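Local coordinates for protein MAU2 chromatid cohesion factor homolog (Saccharomyces cerevisiae, PDB 4XDN) that forms a complex with SCC2 that is required for loading cohesin onto chromosomes, and so takes part in sister chromatid cohesion, at residues Y60-K74 and V87-T99. Numbering follows the deposited sequence.
Sequences YGLMNMSIQMFQLLK and VTFEMVELLIQET
Phe70 and Met91 interlock at the middle of an antiparallel helical hairpin, made by consecutive helices 53-76 and 81-98 of the largely helical cohesin loading factor. The local axes approach to 9.5 Å at 146°, and knobs-into-holes packing runs in both directions: Phe70 enters the hole of Val87, Glu90, Met91 and Leu94, while Met91 sits among Ile67, Phe70, Gln71 and Lys74. With CG anti to the carbonyl carbon (chi1 -80°), the Phe70 ring leans over the 87-99 backbone, one face turned to Val87 O and to Met91 N, which lies 4.0 Å above the plane and offset toward the rim. At the edge of the ring, Leu94 CD1 stands 4.1 Å from Phe70 CE2; Val87 CG1 comes within 3.8 Å of Phe70 CD1. The Glu90 carboxylate is turned 73° to the ring; salt bridges to Arg40 and Lys86 probably offset its charge, and Tyr33 OH hydrogen-bonds to it. Cutting Phe70 back to an alanine is likely to open a gap between Val87 and Leu94 and take the aromatic ring from beside Met91 CB. Leu94 is a third knob, its CB 4.0 Å from Ile67 CG1 as the two side chains pass in opposite directions. Towards the end of helix 81-98, Glu98 lies against Met63 CE, and its OE1, hydrogen-bonded to Tyr59 OH, meets the Tyr60 ring edge near the ring plane; OE2 is hydrogen-bonded to Ser368 OG. At the other end Thr88 OG1, also hydrogen-bonded to Asp84 O, accepts from Lys74 NZ, itself salt-bridged to Asp84, at 3.1 Å.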
# COMPACT_ATOMS: atom_id res chain seq x y z
N TYR A 60 -9.44 25.76 15.59
CA TYR A 60 -9.26 26.59 14.41
C TYR A 60 -9.40 28.07 14.77
O TYR A 60 -8.92 28.94 14.04
CB TYR A 60 -10.27 26.19 13.33
CG TYR A 60 -9.84 25.00 12.51
CD1 TYR A 60 -8.53 24.87 12.06
CD2 TYR A 60 -10.74 23.99 12.18
CE1 TYR A 60 -8.13 23.79 11.31
CE2 TYR A 60 -10.35 22.90 11.43
CZ TYR A 60 -9.04 22.80 11.00
OH TYR A 60 -8.62 21.72 10.25
N GLY A 61 -10.05 28.36 15.89
CA GLY A 61 -10.10 29.71 16.41
C GLY A 61 -8.69 30.17 16.74
O GLY A 61 -8.32 31.31 16.46
N LEU A 62 -7.91 29.28 17.33
CA LEU A 62 -6.52 29.57 17.67
C LEU A 62 -5.68 29.75 16.41
O LEU A 62 -4.88 30.68 16.32
CB LEU A 62 -5.94 28.47 18.55
CG LEU A 62 -6.54 28.35 19.95
CD1 LEU A 62 -6.18 27.02 20.58
CD2 LEU A 62 -6.07 29.50 20.83
N MET A 63 -5.85 28.85 15.45
CA MET A 63 -5.09 28.91 14.20
C MET A 63 -5.43 30.17 13.43
O MET A 63 -4.56 30.79 12.81
CB MET A 63 -5.37 27.68 13.34
CG MET A 63 -4.77 26.39 13.87
SD MET A 63 -2.99 26.49 14.12
CE MET A 63 -2.61 24.79 14.51
N ASN A 64 -6.70 30.56 13.46
CA ASN A 64 -7.14 31.78 12.81
C ASN A 64 -6.41 32.98 13.39
O ASN A 64 -5.84 33.79 12.65
CB ASN A 64 -8.65 31.95 12.98
CG ASN A 64 -9.23 33.02 12.07
OD1 ASN A 64 -8.81 33.17 10.93
ND2 ASN A 64 -10.20 33.77 12.58
N MET A 65 -6.41 33.09 14.71
CA MET A 65 -5.70 34.16 15.39
C MET A 65 -4.22 34.16 15.06
O MET A 65 -3.64 35.21 14.78
CB MET A 65 -5.89 34.06 16.91
CG MET A 65 -7.20 34.66 17.40
SD MET A 65 -7.31 36.44 17.13
CE MET A 65 -5.99 37.03 18.17
N SER A 66 -3.60 32.98 15.07
CA SER A 66 -2.18 32.88 14.77
C SER A 66 -1.87 33.43 13.38
O SER A 66 -0.94 34.21 13.20
CB SER A 66 -1.71 31.42 14.85
OG SER A 66 -0.37 31.30 14.43
N ILE A 67 -2.67 33.01 12.40
CA ILE A 67 -2.50 33.47 11.03
C ILE A 67 -2.71 34.97 10.92
O ILE A 67 -1.94 35.67 10.26
CB ILE A 67 -3.47 32.74 10.07
CG1 ILE A 67 -3.09 31.26 9.99
CG2 ILE A 67 -3.43 33.35 8.67
CD1 ILE A 67 -4.18 30.38 9.40
N GLN A 68 -3.75 35.48 11.57
CA GLN A 68 -4.08 36.89 11.50
C GLN A 68 -2.99 37.74 12.14
O GLN A 68 -2.71 38.85 11.68
CB GLN A 68 -5.43 37.17 12.16
CG GLN A 68 -6.60 36.39 11.54
CD GLN A 68 -7.64 37.27 10.87
OE1 GLN A 68 -7.57 38.49 10.89
NE2 GLN A 68 -8.64 36.62 10.27
N MET A 69 -2.38 37.22 13.20
CA MET A 69 -1.28 37.92 13.87
C MET A 69 -0.05 37.95 12.97
O MET A 69 0.66 38.96 12.91
CB MET A 69 -0.96 37.25 15.21
CG MET A 69 -2.08 37.37 16.24
SD MET A 69 -2.27 39.01 16.96
CE MET A 69 -1.20 38.88 18.38
N PHE A 70 0.20 36.85 12.26
CA PHE A 70 1.28 36.81 11.27
C PHE A 70 1.03 37.82 10.16
O PHE A 70 1.93 38.55 9.75
CB PHE A 70 1.42 35.41 10.67
CG PHE A 70 2.18 34.44 11.54
CD1 PHE A 70 3.39 34.79 12.12
CD2 PHE A 70 1.69 33.16 11.75
CE1 PHE A 70 4.08 33.89 12.91
CE2 PHE A 70 2.38 32.26 12.55
CZ PHE A 70 3.58 32.62 13.13
N GLN A 71 -0.20 37.84 9.65
CA GLN A 71 -0.58 38.76 8.59
C GLN A 71 -0.42 40.20 9.05
O GLN A 71 -0.07 41.09 8.28
CB GLN A 71 -2.02 38.50 8.14
CG GLN A 71 -2.18 37.22 7.35
CD GLN A 71 -3.62 36.92 6.96
OE1 GLN A 71 -4.55 37.22 7.71
NE2 GLN A 71 -3.80 36.34 5.78
N LEU A 72 -0.67 40.40 10.34
CA LEU A 72 -0.52 41.71 10.96
C LEU A 72 0.91 42.21 10.80
O LEU A 72 1.13 43.38 10.49
CB LEU A 72 -0.91 41.63 12.44
CG LEU A 72 -1.62 42.80 13.10
CD1 LEU A 72 -2.85 43.26 12.32
CD2 LEU A 72 -2.02 42.38 14.50
N LEU A 73 1.87 41.32 11.01
CA LEU A 73 3.28 41.67 10.89
C LEU A 73 3.63 42.06 9.46
O LEU A 73 4.33 43.04 9.23
CB LEU A 73 4.16 40.50 11.34
CG LEU A 73 4.16 40.19 12.84
CD1 LEU A 73 4.91 38.90 13.13
CD2 LEU A 73 4.75 41.34 13.63
N LYS A 74 3.14 41.28 8.50
CA LYS A 74 3.49 41.50 7.10
C LYS A 74 2.88 42.77 6.51
O LYS A 74 3.43 43.35 5.57
CB LYS A 74 3.05 40.30 6.26
CG LYS A 74 3.98 39.10 6.37
CD LYS A 74 3.60 37.99 5.40
CE LYS A 74 3.82 38.38 3.94
NZ LYS A 74 5.22 38.78 3.65
N VAL A 87 8.60 34.83 9.12
CA VAL A 87 7.18 35.06 9.36
C VAL A 87 6.32 34.43 8.27
O VAL A 87 5.32 33.76 8.56
CB VAL A 87 6.86 36.57 9.45
CG1 VAL A 87 5.35 36.81 9.51
CG2 VAL A 87 7.54 37.18 10.67
N THR A 88 6.71 34.64 7.02
CA THR A 88 5.94 34.13 5.89
C THR A 88 5.90 32.61 5.90
O THR A 88 4.85 32.01 5.67
CB THR A 88 6.52 34.63 4.55
OG1 THR A 88 6.47 36.06 4.52
CG2 THR A 88 5.73 34.07 3.37
N PHE A 89 7.05 31.99 6.16
CA PHE A 89 7.14 30.53 6.19
C PHE A 89 6.26 29.93 7.29
O PHE A 89 5.53 28.97 7.04
CB PHE A 89 8.60 30.09 6.39
CG PHE A 89 9.49 30.34 5.20
CD1 PHE A 89 8.97 30.43 3.91
CD2 PHE A 89 10.86 30.49 5.37
CE1 PHE A 89 9.80 30.66 2.83
CE2 PHE A 89 11.69 30.71 4.28
CZ PHE A 89 11.15 30.80 3.01
N GLU A 90 6.33 30.49 8.50
CA GLU A 90 5.52 30.00 9.61
C GLU A 90 4.04 30.17 9.31
O GLU A 90 3.23 29.27 9.55
CB GLU A 90 5.87 30.72 10.91
CG GLU A 90 7.22 30.33 11.49
CD GLU A 90 7.52 31.07 12.77
OE1 GLU A 90 6.76 30.89 13.75
OE2 GLU A 90 8.50 31.84 12.80
N MET A 91 3.68 31.33 8.78
CA MET A 91 2.30 31.62 8.41
C MET A 91 1.80 30.67 7.33
O MET A 91 0.74 30.06 7.47
CB MET A 91 2.16 33.06 7.93
CG MET A 91 0.82 33.36 7.29
SD MET A 91 0.66 35.06 6.72
CE MET A 91 -0.80 34.87 5.71
N VAL A 92 2.55 30.58 6.24
CA VAL A 92 2.16 29.76 5.09
C VAL A 92 2.09 28.29 5.49
O VAL A 92 1.27 27.54 4.95
CB VAL A 92 3.14 29.95 3.91
CG1 VAL A 92 2.99 28.83 2.88
CG2 VAL A 92 2.92 31.30 3.26
N GLU A 93 2.95 27.89 6.41
CA GLU A 93 2.93 26.53 6.94
C GLU A 93 1.53 26.20 7.47
O GLU A 93 1.04 25.08 7.31
CB GLU A 93 3.98 26.36 8.04
CG GLU A 93 4.18 24.94 8.52
CD GLU A 93 5.08 24.13 7.61
OE1 GLU A 93 5.43 22.99 7.99
OE2 GLU A 93 5.45 24.63 6.52
N LEU A 94 0.90 27.19 8.09
CA LEU A 94 -0.44 27.00 8.66
C LEU A 94 -1.50 27.02 7.57
O LEU A 94 -2.47 26.27 7.63
CB LEU A 94 -0.74 28.08 9.70
CG LEU A 94 0.22 28.16 10.89
CD1 LEU A 94 -0.27 29.21 11.89
CD2 LEU A 94 0.38 26.81 11.58
N LEU A 95 -1.33 27.89 6.57
CA LEU A 95 -2.27 27.94 5.46
C LEU A 95 -2.31 26.59 4.75
O LEU A 95 -3.36 26.11 4.34
CB LEU A 95 -1.87 29.04 4.47
CG LEU A 95 -1.98 30.48 4.96
CD1 LEU A 95 -1.44 31.43 3.90
CD2 LEU A 95 -3.42 30.84 5.30
N ILE A 96 -1.14 25.98 4.62
CA ILE A 96 -0.99 24.72 3.91
C ILE A 96 -1.57 23.55 4.71
O ILE A 96 -2.20 22.65 4.14
CB ILE A 96 0.50 24.45 3.58
CG1 ILE A 96 0.98 25.47 2.55
CG2 ILE A 96 0.70 23.04 3.04
CD1 ILE A 96 2.48 25.45 2.30
N GLN A 97 -1.36 23.56 6.02
CA GLN A 97 -1.74 22.43 6.87
C GLN A 97 -3.12 22.55 7.50
O GLN A 97 -3.71 21.55 7.89
CB GLN A 97 -0.70 22.25 7.97
CG GLN A 97 0.67 21.82 7.47
CD GLN A 97 1.63 21.51 8.60
OE1 GLN A 97 1.27 21.57 9.78
NE2 GLN A 97 2.87 21.17 8.26
N GLU A 98 -3.64 23.78 7.59
CA GLU A 98 -4.88 24.02 8.33
C GLU A 98 -6.04 24.47 7.44
O GLU A 98 -7.20 24.37 7.85
CB GLU A 98 -4.64 25.07 9.42
CG GLU A 98 -3.41 24.80 10.29
CD GLU A 98 -3.50 23.48 11.04
OE1 GLU A 98 -4.63 23.01 11.31
OE2 GLU A 98 -2.44 22.90 11.36
N THR A 99 -5.74 24.95 6.24
CA THR A 99 -6.74 25.56 5.36
C THR A 99 -6.74 25.00 3.94
O THR A 99 -5.92 24.14 3.61
CB THR A 99 -6.52 27.09 5.26
OG1 THR A 99 -5.33 27.36 4.51
CG2 THR A 99 -6.40 27.72 6.64